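Local coordinates for protein hydrolase (Thermococcus thioreducens, PDB 6IAH) that hydrolyses phosphate esters as a magnesium-binding phosphatase of the haloacid dehalogenase superfamily, with diverse substrates that may include phosphoglycolate, at residues E20-T25 / F57-A62; Y28-F33 / R37-E42; L63-L68 / E86-K91; E73-E78 / E90-Q95. All coordinates share one frame; numbering follows the deposited sequence.

Interaction 1 of 4, residues E20-T25 / F57-A62; sequences EATKLT and FKVSEA
Thr25 and Ser60 meet without any ring between them; the flat group beside them is the Ala21 carbonyl, which holds the Thr25 hydroxyl. Thr25 N (2.9 Å) and Thr25 OG1 (2.6 Å) reach Ala21 O from opposite faces of the carbonyl plane, the hydroxyl tilted 28° out of it. This suits a threonine inside a helix: the hydroxyl is satisfied by the preceding turn, and the methyl is left for packing. With chi1 at -59°, OG1 lies beside the backbone N and CG2 is swung across to Ser60, where it sits 3.9 Å from Ser60 CB. Thr22 repeats the pattern one turn earlier. Its OG1 bonds to Tyr18 O, and its CG2 comes within 3.6 Å of Ser60 OG and 4.1 Å of Val59 CG1. Ser60 OG is hydrogen-bonded to Asp56 O, so the three buried hydroxyls turn back on their own helices and none bonds across the interface. Cutting Thr25 back to an alanine removes both CG2 and OG1, and would probably open a gap beside Ser60 and leave Ala21 O with one donor fewer. Small side chains let the CA atoms of Thr22 and Ser60 come within 5.4 Å and the two helix axes within 9.0 Å, crossing at -43°. Thr22 also touches Val44 and Phe105 on other helices. Its side chain lies about 10 Å from that of Glu16, a ligand of a second magnesium site not occupied in this model, and close helix packing of this kind is consistent with the helical cap that many haloacid dehalogenase phosphatases carry over their metal site.

Interaction 2 of 4, residues Y28-F33 / R37-E42; sequences YFLGLF and REIKPE
Ile39, which meets Leu30 through its terminal methyl, hands its backbone N-H to Glu27 OE2, an oxygen that also forms a salt bridge with Lys23 NZ. Lys23 NZ pairs in addition with Glu38 OE1, so the extended chain is held along helix 17-32 on both the backbone and the side-chain level. The side chains of the contact itself meet through carbon alone. Leu30 CD1 lies 3.8 Å from Ile39 CD1 and 4.1 Å from Ile39 CG1, the two side chains crossing at about a right angle. Ile39 does not aim at the helix from its base; the bend at chi2, -68°, carries CD1 over to the leucine. Both branched residues are buried, as suits a place where the chain leaving helix 17-32 folds back before helix 41-50 starts at Pro41. The same Leu30 methyl also comes within 4.2 Å of Arg37 O. The guanidinium of Arg37 is directed elsewhere, with NH2 probably hydrogen-bonded to Ala67 O on helix 56-68, against which Leu30 packs as well. Since no hydrogen bond joins the two segments directly, the methyl contact supplies burial, and the placing of the turn probably also depends on the polar bonds around it.

Interaction 3 of 4, residues L63-L68 / E86-K91; sequences LILFAL and EWVREK
Val88 is wedged between Leu65 and Phe66, and here the contact is tight. Its CG1 lies 3.7 Å from Leu65 CD1 and 3.8 Å from Phe66 CE1, while its CG2 comes to 3.6 Å from Phe66 CE1. A beta-branched residue fits because both methyls find neighbours: with chi1 at -172°, CG1 touches both Leu65 and the ring, CG2 the ring. Helices 56-68 and 85-92 run in roughly the same direction, their axes 10.4 Å apart and crossing at 40°, a helix-to-helix packing within the probable cap region of this haloacid dehalogenase fold. Farther out the packing slackens. Trp87 CZ3 reaches only to 4.0 Å from Phe66 CZ, the two side chains meeting at about a right angle, and the partly exposed indole also has the ring of Phe79 edge-to-face with it. With a leucine in place of Phe66, the ring atoms that Val88 CG2 and Trp87 both lean on are gone, and a hole is likely to open between the helices with the indole less firmly placed. On the outer side Glu86 and Glu90 are exposed, and Arg89 points away from helix 56-68 at its base, though its NE forms a salt bridge with Glu61 earlier on that helix.

Interaction 4 of 4, residues E73-E78 / E90-Q95; sequences EELVEE and EKFGFQ
Leu75 and Lys91 have their CA atoms 10.8 Å apart, and helix 85-92 ends just beyond, where Gly93 takes a positive phi of 84°. In this helical, probable cap part of the haloacid dehalogenase fold, glycine suits the helix end, because a CB there would press on the carbonyl oxygen of Phe92. Long side chains span the distance. Leu75, buried, divides its two methyls between two partners: CD1 comes 3.8 Å from Phe92 CZ, at the edge of the ring and near its plane, and CD2 lies 3.5 Å from Lys91 CE, closer than carbons usually pack. Over one face of the same ring, toward its rim, sits Lys91 CG. Thus the aliphatic part of the lysine is used as a hydrophobic cover, while its ammonium goes out to solvent. Leu75 also packs on Phe66, which ties the apolar end to helix 56-68. The lysine chain is extended until chi4, 67°, where it bends and turns NZ toward Glu78. The charges stay apart, Glu78 OE1 being 4.2 Å from Lys91 NZ, and water fills the interval. Lys91 NZ donates to two waters; one, 2.7 Å from NZ, donates a hydrogen bond to Glu78 OE1, and the other donates to Glu78 OE2 at 2.8 Å.

In the fold
Interaction 1 lies deepest; interaction 2, which shares helix 17-32 with it, is buried but as peripheral as interactions 3 and 4, which share helix 85-92 and are partly exposed. Interaction 1 pairs small, mostly hydroxyl-bearing side chains at close helix spacing; interaction 2 replaces these with a branched-chain pair, interaction 3 adds rings, and interaction 4 ends in a water-bridged charge pair at the surface. Helix 56-68 runs through the group, serving interactions 1 and 3. Salt bridges connect the sites: Lys23 with Glu38 links interactions 1 and 2, and Glu61 with Arg89 links 1 and 3; a probable hydrogen bond of Arg37 with Ala67 links 2 and 3. Phe66 packing on Leu75 joins interaction 3 to interaction 4.

Interaction 1 of 4, residues E20-T25 / F57-A62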
# COMPACT_ATOMS: atom_id res chain seq x y z
N GLU A 20 -11.46 -3.25 -1.12
CA GLU A 20 -12.63 -3.97 -0.62
C GLU A 20 -12.69 -3.92 0.91
O GLU A 20 -13.76 -3.90 1.48
CB GLU A 20 -12.66 -5.41 -1.14
CG GLU A 20 -13.88 -6.24 -0.75
CD GLU A 20 -15.11 -5.98 -1.61
OE1 GLU A 20 -15.03 -5.19 -2.57
OE2 GLU A 20 -16.17 -6.55 -1.30
N ALA A 21 -11.55 -3.88 1.60
CA ALA A 21 -11.60 -3.71 3.03
C ALA A 21 -12.16 -2.34 3.44
O ALA A 21 -12.92 -2.25 4.42
CB ALA A 21 -10.19 -3.93 3.62
N THR A 22 -11.83 -1.30 2.66
CA THR A 22 -12.33 0.03 2.88
C THR A 22 -13.86 0.03 2.66
O THR A 22 -14.66 0.49 3.49
CB THR A 22 -11.59 1.03 2.00
OG1 THR A 22 -10.16 1.01 2.34
CG2 THR A 22 -12.13 2.46 2.15
N LYS A 23 -14.26 -0.55 1.54
CA LYS A 23 -15.69 -0.67 1.24
C LYS A 23 -16.47 -1.42 2.31
O LYS A 23 -17.42 -0.90 2.84
CB LYS A 23 -15.83 -1.38 -0.10
CG LYS A 23 -17.27 -1.66 -0.51
CD LYS A 23 -17.29 -2.78 -1.54
CE LYS A 23 -18.49 -2.68 -2.45
NZ LYS A 23 -19.75 -3.12 -1.87
N LEU A 24 -16.05 -2.61 2.69
CA LEU A 24 -16.75 -3.36 3.70
C LEU A 24 -16.77 -2.69 5.08
O LEU A 24 -17.76 -2.74 5.81
CB LEU A 24 -16.18 -4.78 3.83
CG LEU A 24 -16.26 -5.65 2.58
CD1 LEU A 24 -15.63 -6.99 2.95
CD2 LEU A 24 -17.71 -5.81 2.10
N THR A 25 -15.66 -2.09 5.46
CA THR A 25 -15.66 -1.33 6.72
C THR A 25 -16.67 -0.17 6.74
O THR A 25 -17.41 -0.02 7.69
CB THR A 25 -14.26 -0.75 6.94
OG1 THR A 25 -13.37 -1.85 6.98
CG2 THR A 25 -14.23 0.11 8.14
N PHE A 57 -8.11 3.57 7.36
CA PHE A 57 -9.07 3.78 8.47
C PHE A 57 -9.70 5.19 8.35
O PHE A 57 -10.89 5.40 8.52
CB PHE A 57 -8.42 3.70 9.88
CG PHE A 57 -7.48 2.53 10.09
CD1 PHE A 57 -7.82 1.25 9.67
CD2 PHE A 57 -6.28 2.70 10.78
CE1 PHE A 57 -6.97 0.16 9.87
CE2 PHE A 57 -5.44 1.62 11.01
CZ PHE A 57 -5.78 0.35 10.56
N LYS A 58 -8.87 6.15 7.97
CA LYS A 58 -9.29 7.53 7.77
C LYS A 58 -10.09 7.67 6.49
O LYS A 58 -11.04 8.39 6.47
CB LYS A 58 -8.10 8.50 7.75
CG LYS A 58 -7.25 8.51 9.01
CD LYS A 58 -8.12 8.90 10.16
CE LYS A 58 -7.45 8.77 11.52
NZ LYS A 58 -6.08 9.33 11.54
N VAL A 59 -9.69 6.95 5.46
CA VAL A 59 -10.45 6.97 4.22
C VAL A 59 -11.82 6.37 4.51
O VAL A 59 -12.80 6.93 4.06
CB VAL A 59 -9.79 6.21 3.05
CG1 VAL A 59 -10.66 6.27 1.76
CG2 VAL A 59 -8.43 6.81 2.69
N SER A 60 -11.88 5.26 5.27
CA SER A 60 -13.15 4.61 5.60
C SER A 60 -14.04 5.61 6.35
O SER A 60 -15.23 5.79 6.02
CB SER A 60 -12.93 3.34 6.44
OG SER A 60 -12.15 2.36 5.76
N GLU A 61 -13.47 6.30 7.33
CA GLU A 61 -14.21 7.30 8.08
C GLU A 61 -14.86 8.41 7.26
O GLU A 61 -16.04 8.73 7.47
CB GLU A 61 -13.31 7.94 9.20
CG GLU A 61 -14.06 8.92 10.06
CD GLU A 61 -13.09 9.55 11.13
OE1 GLU A 61 -11.98 9.07 11.24
OE2 GLU A 61 -13.46 10.51 11.81
N ALA A 62 -14.09 8.94 6.32
CA ALA A 62 -14.54 9.92 5.39
C ALA A 62 -15.73 9.37 4.59
O ALA A 62 -16.71 10.02 4.49
CB ALA A 62 -13.41 10.31 4.44

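Interaction 2 of 4, residues Y28-F33 / R37-E42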
# COMPACT_ATOMS: atom_id res chain seq x y z
N TYR A 28 -20.13 -1.61 6.85
CA TYR A 28 -20.43 -2.10 8.19
C TYR A 28 -21.02 -0.94 9.05
O TYR A 28 -22.05 -1.13 9.70
CB TYR A 28 -19.17 -2.65 8.86
CG TYR A 28 -19.33 -3.10 10.29
CD1 TYR A 28 -19.15 -2.19 11.33
CD2 TYR A 28 -19.70 -4.41 10.61
CE1 TYR A 28 -19.31 -2.57 12.68
CE2 TYR A 28 -19.86 -4.80 11.95
CZ TYR A 28 -19.63 -3.86 12.98
OH TYR A 28 -19.79 -4.16 14.31
N PHE A 29 -20.35 0.23 9.08
CA PHE A 29 -20.88 1.35 9.90
C PHE A 29 -22.16 1.91 9.30
O PHE A 29 -23.09 2.27 10.01
CB PHE A 29 -19.85 2.43 10.07
CG PHE A 29 -18.81 2.01 11.02
CD1 PHE A 29 -19.05 2.11 12.36
CD2 PHE A 29 -17.69 1.31 10.57
CE1 PHE A 29 -18.14 1.62 13.28
CE2 PHE A 29 -16.78 0.82 11.50
CZ PHE A 29 -17.01 0.96 12.83
N LEU A 30 -22.20 2.00 7.99
CA LEU A 30 -23.45 2.41 7.36
C LEU A 30 -24.63 1.55 7.79
O LEU A 30 -25.71 2.08 8.08
CB LEU A 30 -23.30 2.52 5.85
CG LEU A 30 -22.38 3.64 5.36
CD1 LEU A 30 -22.07 3.48 3.90
CD2 LEU A 30 -22.90 5.08 5.64
N GLY A 31 -24.45 0.25 7.78
CA GLY A 31 -25.45 -0.74 8.23
C GLY A 31 -25.92 -0.47 9.65
O GLY A 31 -27.09 -0.60 9.93
N LEU A 32 -25.04 0.01 10.53
CA LEU A 32 -25.47 0.41 11.87
C LEU A 32 -26.45 1.58 11.90
O LEU A 32 -27.24 1.70 12.81
CB LEU A 32 -24.28 0.77 12.77
CG LEU A 32 -23.18 -0.24 12.97
CD1 LEU A 32 -22.09 0.29 13.92
CD2 LEU A 32 -23.74 -1.56 13.49
N PHE A 33 -26.34 2.45 10.92
CA PHE A 33 -27.20 3.54 10.77
C PHE A 33 -28.33 3.19 9.76
O PHE A 33 -28.95 4.09 9.28
CB PHE A 33 -26.41 4.75 10.26
CG PHE A 33 -25.47 5.37 11.26
CD1 PHE A 33 -25.95 6.28 12.19
CD2 PHE A 33 -24.12 5.11 11.21
CE1 PHE A 33 -25.09 6.91 13.08
CE2 PHE A 33 -23.24 5.68 12.10
CZ PHE A 33 -23.73 6.60 13.05
N ARG A 37 -27.17 1.60 1.02
CA ARG A 37 -26.55 2.07 -0.22
C ARG A 37 -25.06 1.64 -0.19
O ARG A 37 -24.39 1.70 0.87
CB ARG A 37 -26.66 3.61 -0.42
CG ARG A 37 -28.00 4.29 -0.10
CD ARG A 37 -27.94 5.82 -0.31
NE ARG A 37 -27.31 6.62 0.79
CZ ARG A 37 -27.90 7.04 1.91
NH1 ARG A 37 -29.17 6.75 2.17
NH2 ARG A 37 -27.22 7.74 2.81
N GLU A 38 -24.57 1.12 -1.32
CA GLU A 38 -23.21 0.60 -1.33
C GLU A 38 -22.21 1.71 -1.56
O GLU A 38 -22.47 2.75 -2.15
CB GLU A 38 -23.00 -0.50 -2.36
CG GLU A 38 -23.44 -1.87 -1.90
CD GLU A 38 -23.51 -2.80 -3.08
OE1 GLU A 38 -22.43 -3.29 -3.49
OE2 GLU A 38 -24.62 -2.93 -3.63
N ILE A 39 -21.02 1.46 -1.06
CA ILE A 39 -19.91 2.33 -1.35
C ILE A 39 -19.39 2.01 -2.76
O ILE A 39 -18.95 0.88 -2.99
CB ILE A 39 -18.78 2.14 -0.29
CG1 ILE A 39 -19.27 2.66 1.05
CG2 ILE A 39 -17.53 2.91 -0.68
CD1 ILE A 39 -19.48 4.15 1.14
N LYS A 40 -19.44 3.00 -3.67
CA LYS A 40 -18.95 2.80 -5.04
C LYS A 40 -17.41 2.73 -5.08
O LYS A 40 -16.71 3.44 -4.34
CB LYS A 40 -19.44 3.89 -5.97
CG LYS A 40 -20.87 3.76 -6.42
CD LYS A 40 -21.21 4.93 -7.33
CE LYS A 40 -22.69 5.28 -7.28
NZ LYS A 40 -22.97 6.67 -7.82
N PRO A 41 -16.88 1.87 -5.94
CA PRO A 41 -15.42 1.61 -5.94
C PRO A 41 -14.59 2.84 -6.31
O PRO A 41 -13.51 3.05 -5.70
CB PRO A 41 -15.28 0.47 -6.96
CG PRO A 41 -16.44 0.70 -7.93
CD PRO A 41 -17.57 1.21 -7.09
N GLU A 42 -15.09 3.64 -7.26
CA GLU A 42 -14.40 4.84 -7.65
C GLU A 42 -14.26 5.85 -6.51
O GLU A 42 -13.30 6.60 -6.53
CB GLU A 42 -15.00 5.53 -8.89
CG GLU A 42 -16.39 6.14 -8.71
CD GLU A 42 -17.54 5.26 -9.23
OE1 GLU A 42 -17.40 4.00 -9.25
OE2 GLU A 42 -18.61 5.85 -9.55

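Interaction 3 of 4, residues L63-L68 / E86-K91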
# COMPACT_ATOMS: atom_id res chain seq x y z
N LEU A 63 -15.60 8.16 4.10
CA LEU A 63 -16.68 7.58 3.25
C LEU A 63 -17.96 7.31 3.97
O LEU A 63 -19.06 7.39 3.37
CB LEU A 63 -16.17 6.31 2.57
CG LEU A 63 -15.17 6.59 1.45
CD1 LEU A 63 -14.48 5.31 1.11
CD2 LEU A 63 -15.81 7.22 0.21
N ILE A 64 -17.83 6.96 5.23
CA ILE A 64 -18.98 6.73 6.12
C ILE A 64 -19.79 8.01 6.30
O ILE A 64 -21.02 8.06 6.01
CB ILE A 64 -18.57 6.18 7.51
CG1 ILE A 64 -18.02 4.79 7.37
CG2 ILE A 64 -19.77 6.15 8.47
CD1 ILE A 64 -17.20 4.35 8.58
N LEU A 65 -19.10 9.06 6.67
CA LEU A 65 -19.73 10.37 6.86
C LEU A 65 -20.30 10.85 5.56
O LEU A 65 -21.46 11.29 5.52
CB LEU A 65 -18.79 11.39 7.52
CG LEU A 65 -18.42 11.05 9.01
CD1 LEU A 65 -17.23 11.85 9.54
CD2 LEU A 65 -19.58 11.25 9.94
N PHE A 66 -19.53 10.72 4.47
CA PHE A 66 -20.04 11.24 3.19
C PHE A 66 -21.31 10.50 2.79
O PHE A 66 -22.25 11.12 2.32
CB PHE A 66 -19.03 11.03 2.04
CG PHE A 66 -17.82 11.97 2.04
CD1 PHE A 66 -17.62 12.90 3.02
CD2 PHE A 66 -16.91 11.93 0.98
CE1 PHE A 66 -16.50 13.76 2.99
CE2 PHE A 66 -15.82 12.82 0.93
CZ PHE A 66 -15.61 13.69 1.96
N ALA A 67 -21.29 9.19 2.92
CA ALA A 67 -22.45 8.36 2.51
C ALA A 67 -23.63 8.52 3.46
O ALA A 67 -24.78 8.42 3.02
CB ALA A 67 -22.07 6.90 2.39
N LEU A 68 -23.36 8.79 4.74
CA LEU A 68 -24.45 9.15 5.67
C LEU A 68 -25.20 10.36 5.24
O LEU A 68 -26.40 10.48 5.54
CB LEU A 68 -23.96 9.38 7.11
CG LEU A 68 -23.77 8.13 7.98
CD1 LEU A 68 -23.19 8.51 9.35
CD2 LEU A 68 -25.13 7.45 8.15
N GLU A 86 -9.50 15.77 8.82
CA GLU A 86 -9.91 17.01 9.44
C GLU A 86 -10.96 17.79 8.67
O GLU A 86 -11.81 18.40 9.26
CB GLU A 86 -8.66 17.90 9.69
CG GLU A 86 -8.96 19.33 10.12
CD GLU A 86 -7.70 20.17 10.08
OE1 GLU A 86 -6.77 19.86 10.88
OE2 GLU A 86 -7.63 21.09 9.23
N TRP A 87 -10.85 17.84 7.36
CA TRP A 87 -11.86 18.54 6.56
C TRP A 87 -13.28 17.96 6.79
O TRP A 87 -14.23 18.71 6.93
CB TRP A 87 -11.49 18.48 5.09
CG TRP A 87 -12.32 19.27 4.12
CD1 TRP A 87 -12.06 20.53 3.67
CD2 TRP A 87 -13.49 18.84 3.42
NE1 TRP A 87 -13.00 20.92 2.78
CE2 TRP A 87 -13.89 19.91 2.58
CE3 TRP A 87 -14.26 17.66 3.43
CZ2 TRP A 87 -15.05 19.87 1.74
CZ3 TRP A 87 -15.42 17.60 2.58
CH2 TRP A 87 -15.76 18.68 1.72
N VAL A 88 -13.36 16.65 6.84
CA VAL A 88 -14.59 15.91 7.02
C VAL A 88 -15.15 16.11 8.41
O VAL A 88 -16.33 16.41 8.57
CB VAL A 88 -14.37 14.39 6.73
CG1 VAL A 88 -15.72 13.67 6.75
CG2 VAL A 88 -13.77 14.16 5.34
N ARG A 89 -14.28 16.00 9.42
CA ARG A 89 -14.66 16.18 10.78
C ARG A 89 -15.12 17.57 11.09
O ARG A 89 -16.13 17.74 11.81
CB ARG A 89 -13.52 15.78 11.73
CG ARG A 89 -13.24 14.31 11.68
CD ARG A 89 -11.93 13.99 12.43
NE ARG A 89 -11.62 12.56 12.43
CZ ARG A 89 -10.52 12.03 12.99
NH1 ARG A 89 -9.65 12.87 13.58
NH2 ARG A 89 -10.28 10.71 12.93
N GLU A 90 -14.46 18.54 10.49
CA GLU A 90 -14.86 19.93 10.69
C GLU A 90 -16.19 20.18 10.01
O GLU A 90 -17.03 20.89 10.53
CB GLU A 90 -13.82 20.89 10.18
CG GLU A 90 -12.67 21.12 11.15
CD GLU A 90 -11.56 21.99 10.57
OE1 GLU A 90 -11.76 22.57 9.48
OE2 GLU A 90 -10.48 22.08 11.18
N LYS A 91 -16.36 19.63 8.82
CA LYS A 91 -17.62 19.84 8.10
C LYS A 91 -18.86 19.27 8.83
O LYS A 91 -19.86 19.95 8.95
CB LYS A 91 -17.50 19.20 6.75
CG LYS A 91 -18.69 19.42 5.88
CD LYS A 91 -18.34 18.96 4.47
CE LYS A 91 -19.55 19.09 3.57
NZ LYS A 91 -19.92 20.53 3.36

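Interaction 4 of 4, residues E73-E78 / E90-Q95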
# COMPACT_ATOMS: atom_id res chain seq x y z
N GLU A 73 -21.03 11.18 -3.78
CA GLU A 73 -20.49 11.55 -5.08
C GLU A 73 -20.05 12.99 -5.19
O GLU A 73 -18.90 13.24 -5.61
CB GLU A 73 -21.46 11.19 -6.20
CG GLU A 73 -20.87 11.46 -7.56
CD GLU A 73 -21.09 10.28 -8.43
OE1 GLU A 73 -20.40 9.25 -8.20
OE2 GLU A 73 -22.03 10.36 -9.27
N GLU A 74 -20.94 13.91 -4.83
CA GLU A 74 -20.64 15.33 -4.78
C GLU A 74 -19.49 15.62 -3.81
O GLU A 74 -18.67 16.46 -4.11
CB GLU A 74 -21.83 16.13 -4.28
CG GLU A 74 -23.02 16.36 -5.20
CD GLU A 74 -24.10 17.19 -4.48
OE1 GLU A 74 -23.75 18.04 -3.60
OE2 GLU A 74 -25.30 17.00 -4.74
N LEU A 75 -19.47 14.94 -2.64
CA LEU A 75 -18.47 15.25 -1.61
C LEU A 75 -17.07 14.77 -2.00
O LEU A 75 -16.09 15.43 -1.70
CB LEU A 75 -18.89 14.70 -0.25
CG LEU A 75 -20.01 15.46 0.42
CD1 LEU A 75 -20.67 14.67 1.52
CD2 LEU A 75 -19.52 16.81 0.92
N VAL A 76 -17.00 13.64 -2.70
CA VAL A 76 -15.74 13.18 -3.26
C VAL A 76 -15.20 14.25 -4.22
O VAL A 76 -14.01 14.53 -4.21
CB VAL A 76 -15.84 11.81 -3.93
CG1 VAL A 76 -14.55 11.43 -4.74
CG2 VAL A 76 -16.17 10.74 -2.89
N GLU A 77 -16.07 14.87 -5.01
CA GLU A 77 -15.66 15.88 -5.98
C GLU A 77 -15.27 17.16 -5.27
O GLU A 77 -14.32 17.85 -5.68
CB GLU A 77 -16.80 16.11 -7.01
CG GLU A 77 -16.63 17.16 -8.10
CD GLU A 77 -15.29 17.14 -8.88
OE1 GLU A 77 -14.78 16.05 -9.30
OE2 GLU A 77 -14.76 18.29 -9.04
N GLU A 78 -15.98 17.50 -4.20
CA GLU A 78 -15.74 18.75 -3.51
C GLU A 78 -14.44 18.62 -2.69
O GLU A 78 -13.77 19.60 -2.46
CB GLU A 78 -16.90 19.09 -2.57
CG GLU A 78 -16.60 20.22 -1.58
CD GLU A 78 -17.78 20.69 -0.73
OE1 GLU A 78 -18.81 19.98 -0.70
OE2 GLU A 78 -17.66 21.79 -0.08
N GLU A 90 -14.46 18.54 10.49
CA GLU A 90 -14.86 19.93 10.69
C GLU A 90 -16.19 20.18 10.01
O GLU A 90 -17.03 20.89 10.53
CB GLU A 90 -13.82 20.89 10.18
CG GLU A 90 -12.67 21.12 11.15
CD GLU A 90 -11.56 21.99 10.57
OE1 GLU A 90 -11.76 22.57 9.48
OE2 GLU A 90 -10.48 22.08 11.18
N LYS A 91 -16.36 19.63 8.82
CA LYS A 91 -17.62 19.84 8.10
C LYS A 91 -18.86 19.27 8.83
O LYS A 91 -19.86 19.95 8.95
CB LYS A 91 -17.50 19.20 6.75
CG LYS A 91 -18.69 19.42 5.88
CD LYS A 91 -18.34 18.96 4.47
CE LYS A 91 -19.55 19.09 3.57
NZ LYS A 91 -19.92 20.53 3.36
N PHE A 92 -18.82 18.00 9.27
CA PHE A 92 -20.02 17.32 9.87
C PHE A 92 -20.11 17.39 11.37
O PHE A 92 -21.15 17.16 11.91
CB PHE A 92 -20.10 15.88 9.38
CG PHE A 92 -20.32 15.79 7.92
CD1 PHE A 92 -21.58 16.02 7.40
CD2 PHE A 92 -19.24 15.59 7.04
CE1 PHE A 92 -21.81 15.95 6.04
CE2 PHE A 92 -19.44 15.55 5.67
CZ PHE A 92 -20.72 15.72 5.16
N GLY A 93 -19.03 17.74 12.05
CA GLY A 93 -19.07 17.85 13.48
C GLY A 93 -18.88 16.59 14.28
O GLY A 93 -19.07 16.59 15.52
N PHE A 94 -18.48 15.51 13.60
CA PHE A 94 -18.43 14.19 14.18
C PHE A 94 -17.13 13.53 13.72
O PHE A 94 -16.61 13.89 12.69
CB PHE A 94 -19.67 13.33 13.72
CG PHE A 94 -20.89 13.58 14.53
CD1 PHE A 94 -21.70 14.69 14.26
CD2 PHE A 94 -21.21 12.76 15.61
CE1 PHE A 94 -22.79 15.00 15.08
CE2 PHE A 94 -22.33 13.05 16.42
CZ PHE A 94 -23.13 14.16 16.14
N GLN A 95 -16.67 12.55 14.49
CA GLN A 95 -15.49 11.79 14.18
C GLN A 95 -15.60 10.38 14.71
O GLN A 95 -16.48 10.04 15.49
CB GLN A 95 -14.27 12.46 14.87
CG GLN A 95 -14.56 12.75 16.29
CD GLN A 95 -13.33 13.26 16.99
OE1 GLN A 95 -12.23 13.25 16.39
NE2 GLN A 95 -13.48 13.73 18.21
O HOH W 1 -20.89 20.37 0.87
O HOH W 2 -17.99 22.00 2.73